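Local coordinates for NTP_transf_2 domain-containing protein (Capnocytophaga granulosa, PDB 6WT9) that makes the second messenger cyclic di-GMP from two molecules of GTP, as the signalling enzyme of a bacterial CBASS antiphage defence system, at residues Arg16-Pro19 and Glu20-Glu24; Ile178-Lys181 and Ser182-Arg185. All coordinates share one frame; numbering follows the deposited sequence.

Contact 1: Arg16-Pro19 and Glu20-Glu24; sequences RSNP and EKLQE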
loop_
_atom_site.group_PDB
_atom_site.type_symbol
_atom_site.label_atom_id
_atom_site.label_comp_id
_atom_site.label_asym_id
_atom_site.label_seq_id
_atom_site.Cartn_x
_atom_site.Cartn_y
_atom_site.Cartn_z
ATOM N N ARG A 16 1.509 -16.006 -1.639
ATOM C CA ARG A 16 0.982 -14.691 -1.296
ATOM C C ARG A 16 0.819 -13.819 -2.536
ATOM O O ARG A 16 -0.244 -13.227 -2.751
ATOM C CB ARG A 16 1.898 -14.015 -0.275
ATOM C CG ARG A 16 1.512 -12.587 0.076
ATOM C CD ARG A 16 2.574 -11.953 0.962
ATOM N NE ARG A 16 2.754 -12.708 2.199
ATOM C CZ ARG A 16 3.911 -12.826 2.844
ATOM N NH1 ARG A 16 5.006 -12.243 2.367
ATOM N NH2 ARG A 16 3.973 -13.537 3.963
ATOM N N SER A 17 1.861 -13.731 -3.365
ATOM C CA SER A 17 1.811 -12.878 -4.546
ATOM C C SER A 17 1.162 -13.558 -5.744
ATOM O O SER A 17 0.648 -12.864 -6.629
ATOM C CB SER A 17 3.223 -12.414 -4.925
ATOM O OG SER A 17 4.076 -13.512 -5.200
ATOM N N ASN A 18 1.169 -14.889 -5.794
ATOM C CA ASN A 18 0.601 -15.655 -6.902
ATOM C C ASN A 18 -0.240 -16.787 -6.325
ATOM O O ASN A 18 0.121 -17.965 -6.432
ATOM C CB ASN A 18 1.715 -16.183 -7.810
ATOM C CG ASN A 18 1.190 -16.894 -9.043
ATOM O OD1 ASN A 18 -0.010 -16.893 -9.318
ATOM N ND2 ASN A 18 2.096 -17.508 -9.794
ATOM N N PRO A 19 -1.374 -16.459 -5.695
ATOM C CA PRO A 19 -2.152 -17.505 -5.011
ATOM C C PRO A 19 -2.779 -18.512 -5.957
ATOM O O PRO A 19 -2.968 -19.672 -5.567
ATOM C CB PRO A 19 -3.218 -16.706 -4.250
ATOM C CG PRO A 19 -3.387 -15.461 -5.051
ATOM C CD PRO A 19 -2.016 -15.137 -5.588
ATOM N N GLU A 20 -3.115 -18.111 -7.180
ATOM C CA GLU A 20 -3.675 -19.040 -8.152
ATOM C C GLU A 20 -2.609 -19.889 -8.831
ATOM O O GLU A 20 -2.954 -20.740 -9.657
ATOM C CB GLU A 20 -4.486 -18.276 -9.200
ATOM C CG GLU A 20 -5.569 -17.398 -8.595
ATOM C CD GLU A 20 -6.461 -16.757 -9.638
ATOM O OE1 GLU A 20 -6.369 -17.144 -10.821
ATOM O OE2 GLU A 20 -7.257 -15.866 -9.272
ATOM N N LYS A 21 -1.334 -19.674 -8.500
ATOM C CA LYS A 21 -0.230 -20.491 -9.003
ATOM C C LYS A 21 -0.189 -20.500 -10.529
ATOM O O LYS A 21 -0.014 -21.544 -11.160
ATOM C CB LYS A 21 -0.305 -21.916 -8.449
ATOM C CG LYS A 21 -0.226 -21.984 -6.933
ATOM C CD LYS A 21 -0.523 -23.383 -6.423
ATOM C CE LYS A 21 -0.467 -23.434 -4.904
ATOM N NZ LYS A 21 -0.865 -24.769 -4.378
ATOM N N LEU A 22 -0.362 -19.325 -11.127
ATOM C CA LEU A 22 -0.266 -19.196 -12.575
ATOM C C LEU A 22 1.179 -19.409 -13.002
ATOM O O LEU A 22 2.078 -18.688 -12.555
ATOM C CB LEU A 22 -0.773 -17.825 -13.016
ATOM C CG LEU A 22 -2.184 -17.487 -12.526
ATOM C CD1 LEU A 22 -2.636 -16.125 -13.029
ATOM C CD2 LEU A 22 -3.169 -18.570 -12.942
ATOM N N GLN A 23 1.405 -20.408 -13.860
ATOM C CA GLN A 23 2.768 -20.796 -14.205
ATOM C C GLN A 23 3.469 -19.735 -15.045
ATOM O O GLN A 23 4.698 -19.608 -14.974
ATOM C CB GLN A 23 2.758 -22.138 -14.937
ATOM C CG GLN A 23 4.138 -22.720 -15.179
ATOM C CD GLN A 23 4.900 -22.972 -13.893
ATOM O OE1 GLN A 23 4.333 -23.428 -12.900
ATOM N NE2 GLN A 23 6.193 -22.669 -13.904
ATOM N N GLU A 24 2.718 -18.969 -15.841
ATOM C CA GLU A 24 3.340 -17.918 -16.641
ATOM C C GLU A 24 4.001 -16.864 -15.762
ATOM O O GLU A 24 5.019 -16.281 -16.150
ATOM C CB GLU A 24 2.307 -17.274 -17.570
ATOM C CG GLU A 24 1.142 -16.590 -16.864
ATOM C CD GLU A 24 -0.004 -17.538 -16.546
ATOM O OE1 GLU A 24 0.179 -18.767 -16.667
ATOM O OE2 GLU A 24 -1.092 -17.046 -16.178
#

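Contact 2: Ile178-Lys181 and Ser182-Arg185; sequences ITNK and SMGR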
loop_
_atom_site.group_PDB
_atom_site.type_symbol
_atom_site.label_atom_id
_atom_site.label_comp_id
_atom_site.label_asym_id
_atom_site.label_seq_id
_atom_site.Cartn_x
_atom_site.Cartn_y
_atom_site.Cartn_z
ATOM N N ILE A 178 -17.432 -4.830 0.522
ATOM C CA ILE A 178 -18.196 -5.792 -0.256
ATOM C C ILE A 178 -17.258 -6.888 -0.736
ATOM O O ILE A 178 -16.035 -6.727 -0.781
ATOM C CB ILE A 178 -18.929 -5.142 -1.451
ATOM C CG1 ILE A 178 -17.932 -4.643 -2.505
ATOM C CG2 ILE A 178 -19.829 -4.010 -0.975
ATOM C CD1 ILE A 178 -17.749 -5.586 -3.691
ATOM N N THR A 179 -17.855 -8.016 -1.110
ATOM C CA THR A 179 -17.128 -9.142 -1.678
ATOM C C THR A 179 -17.794 -9.533 -2.987
ATOM O O THR A 179 -18.970 -9.910 -2.998
ATOM C CB THR A 179 -17.098 -10.334 -0.717
ATOM O OG1 THR A 179 -16.362 -9.982 0.461
ATOM C CG2 THR A 179 -16.445 -11.540 -1.380
ATOM N N ASN A 180 -17.053 -9.422 -4.084
ATOM C CA ASN A 180 -17.505 -9.925 -5.377
ATOM C C ASN A 180 -17.228 -11.423 -5.395
ATOM O O ASN A 180 -16.103 -11.854 -5.659
ATOM C CB ASN A 180 -16.793 -9.200 -6.515
ATOM C CG ASN A 180 -17.408 -9.489 -7.876
ATOM O OD1 ASN A 180 -17.768 -10.626 -8.182
ATOM N ND2 ASN A 180 -17.528 -8.455 -8.701
ATOM N N LYS A 181 -18.254 -12.224 -5.095
ATOM C CA LYS A 181 -18.058 -13.667 -5.004
ATOM C C LYS A 181 -17.719 -14.281 -6.355
ATOM O O LYS A 181 -17.073 -15.334 -6.410
ATOM C CB LYS A 181 -19.302 -14.334 -4.416
ATOM C CG LYS A 181 -19.680 -13.829 -3.033
ATOM C CD LYS A 181 -20.627 -14.789 -2.327
ATOM C CE LYS A 181 -21.873 -15.055 -3.153
ATOM N NZ LYS A 181 -22.806 -15.984 -2.455
ATOM N N SER A 182 -18.142 -13.644 -7.450
ATOM C CA SER A 182 -17.798 -14.151 -8.774
ATOM C C SER A 182 -16.312 -14.000 -9.065
ATOM O O SER A 182 -15.730 -14.840 -9.761
ATOM C CB SER A 182 -18.624 -13.432 -9.841
ATOM O OG SER A 182 -18.266 -13.866 -11.141
HETATM N N MSE A 183 -15.682 -12.954 -8.540
HETATM C CA MSE A 183 -14.275 -12.685 -8.815
HETATM C C MSE A 183 -13.373 -13.030 -7.638
HETATM O O MSE A 183 -12.158 -13.136 -7.792
HETATM C CB MSE A 183 -14.077 -11.215 -9.188
HETATM C CG MSE A 183 -14.959 -10.728 -10.319
HETATM SE SE MSE A 183 -14.520 -8.901 -10.829
HETATM C CE MSE A 183 -12.701 -9.201 -11.466
ATOM N N GLY A 184 -13.969 -13.197 -6.461
ATOM C CA GLY A 184 -13.187 -13.440 -5.263
ATOM C C GLY A 184 -12.344 -12.262 -4.828
ATOM O O GLY A 184 -11.238 -12.455 -4.315
ATOM N N ARG A 185 -12.838 -11.042 -5.024
ATOM C CA ARG A 185 -12.115 -9.828 -4.679
ATOM C C ARG A 185 -12.947 -8.978 -3.728
ATOM O O ARG A 185 -14.181 -9.006 -3.762
ATOM C CB ARG A 185 -11.767 -9.011 -5.932
ATOM C CG ARG A 185 -10.906 -9.744 -6.949
ATOM C CD ARG A 185 -9.544 -10.105 -6.377
ATOM N NE ARG A 185 -8.637 -10.603 -7.407
ATOM C CZ ARG A 185 -8.560 -11.874 -7.787
ATOM N NH1 ARG A 185 -9.337 -12.787 -7.221
ATOM N NH2 ARG A 185 -7.704 -12.234 -8.735
#

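Contact 1: Arg16-Pro19 and Glu20-Glu24
The carboxamide of Asn18 grips the backbone of Leu22 at two points, and these side-chain bonds form the first group of interactions. Its ND2 donates to Leu22 O at 3.0 Å, with an N-H...O angle of 154° and the acceptor close to the amide plane of Asn18. Its OD1 accepts from Leu22 N at 3.1 Å, the donor tilted only moderately from the carbonyl plane. A chi1 of -175° sets CG beside the carbonyl carbon, on the side where the chain turns back, which makes the amide face the Leu22 backbone; the paired bonds fix its rotation, so that OD1 and ND2 can be told apart. OD1 also bonds the hydroxyl of Tyr56 on helix 54-71, a further hold on this buried group.

The backbone supplies the second kind of bond. Lys21 N donates to Asn18 O at 3.1 Å, arriving well above the carbonyl plane, and closes a type I beta turn from Asn18 to Lys21. This turn joins helix 6-17 to helix 23-32: Asn18 is the first residue to leave helical geometry, and Leu22 occupies the N-cap position of the next helix.

Van der Waals contacts are slighter and set carbons against oxygens. CB and CG of Leu22 each lie 3.9 Å from Asn18 OD1, while the Leu22 side chain also packs on Glu55 and Tyr56. Lys21 CG comes within 3.8 Å of Pro19 O.

Contact 2: Ile178-Lys181 and Ser182-Arg185
The side chain of selenomethionine Met183 lies over one face of the Asn180 carboxamide, CG above OD1 and SE above ND2. Met183 CG is 3.5 Å from Asn180 OD1, and farther along the chain SE approaches Asn180 ND2 at 3.7 Å. A chi1 of -169° turns the asparagine amide toward the residues that follow. Met183 N reaches OD1 from the same face at 3.1 Å, 52° out of the carbonyl plane and therefore not on a lone pair. Ser182 CB touches the same oxygen at 3.4 Å.

The backbone forms a G1 beta bulge, in which Gly184 and Arg185 both face Asn180 across the hairpin joining strands 176-180 and 185-194. Asn180 N donates to Arg185 O at 2.9 Å, whereas Asn180 O receives Gly184 N in a short, bent bond of 2.6 Å and, weakly, both Arg185 N and Met183 N. Gly184 has a phi of 67°, a region glycine enters more easily than other residues, as usual at the first position of a G1 bulge.

Asn180 and Arg185 direct their CB atoms to the same face of the sheet, but the arginine then turns off from the asparagine. Its NH1 makes a weak bond to Gly184 O at 3.5 Å, and its side chain lies against Ala63 of helix 54-71, where Asn180 meets Lys66 and Met183 meets Glu62.

How the contacts relate
Contact 1 links two helices near the N-terminus and contact 2 two sheet strands; their centres lie about 18 Å apart, and each is about 20 Å from the centre of the chain. They touch where Glu20 OE2 comes within 3.7 Å of Arg185 NH2, a long and weak approach of opposite charges. Helix 54-71 is common ground, taking Pro19 and Leu22 of contact 1 on Tyr56 and Asn180, Met183 and Arg185 of contact 2 farther along. Tyr95 is touched by Pro19 and Glu20 of contact 1 and by Arg185 of contact 2. Contact 2 lies at the end of a hairpin of the mixed sheet, consistent with the nucleotidyltransferase fold.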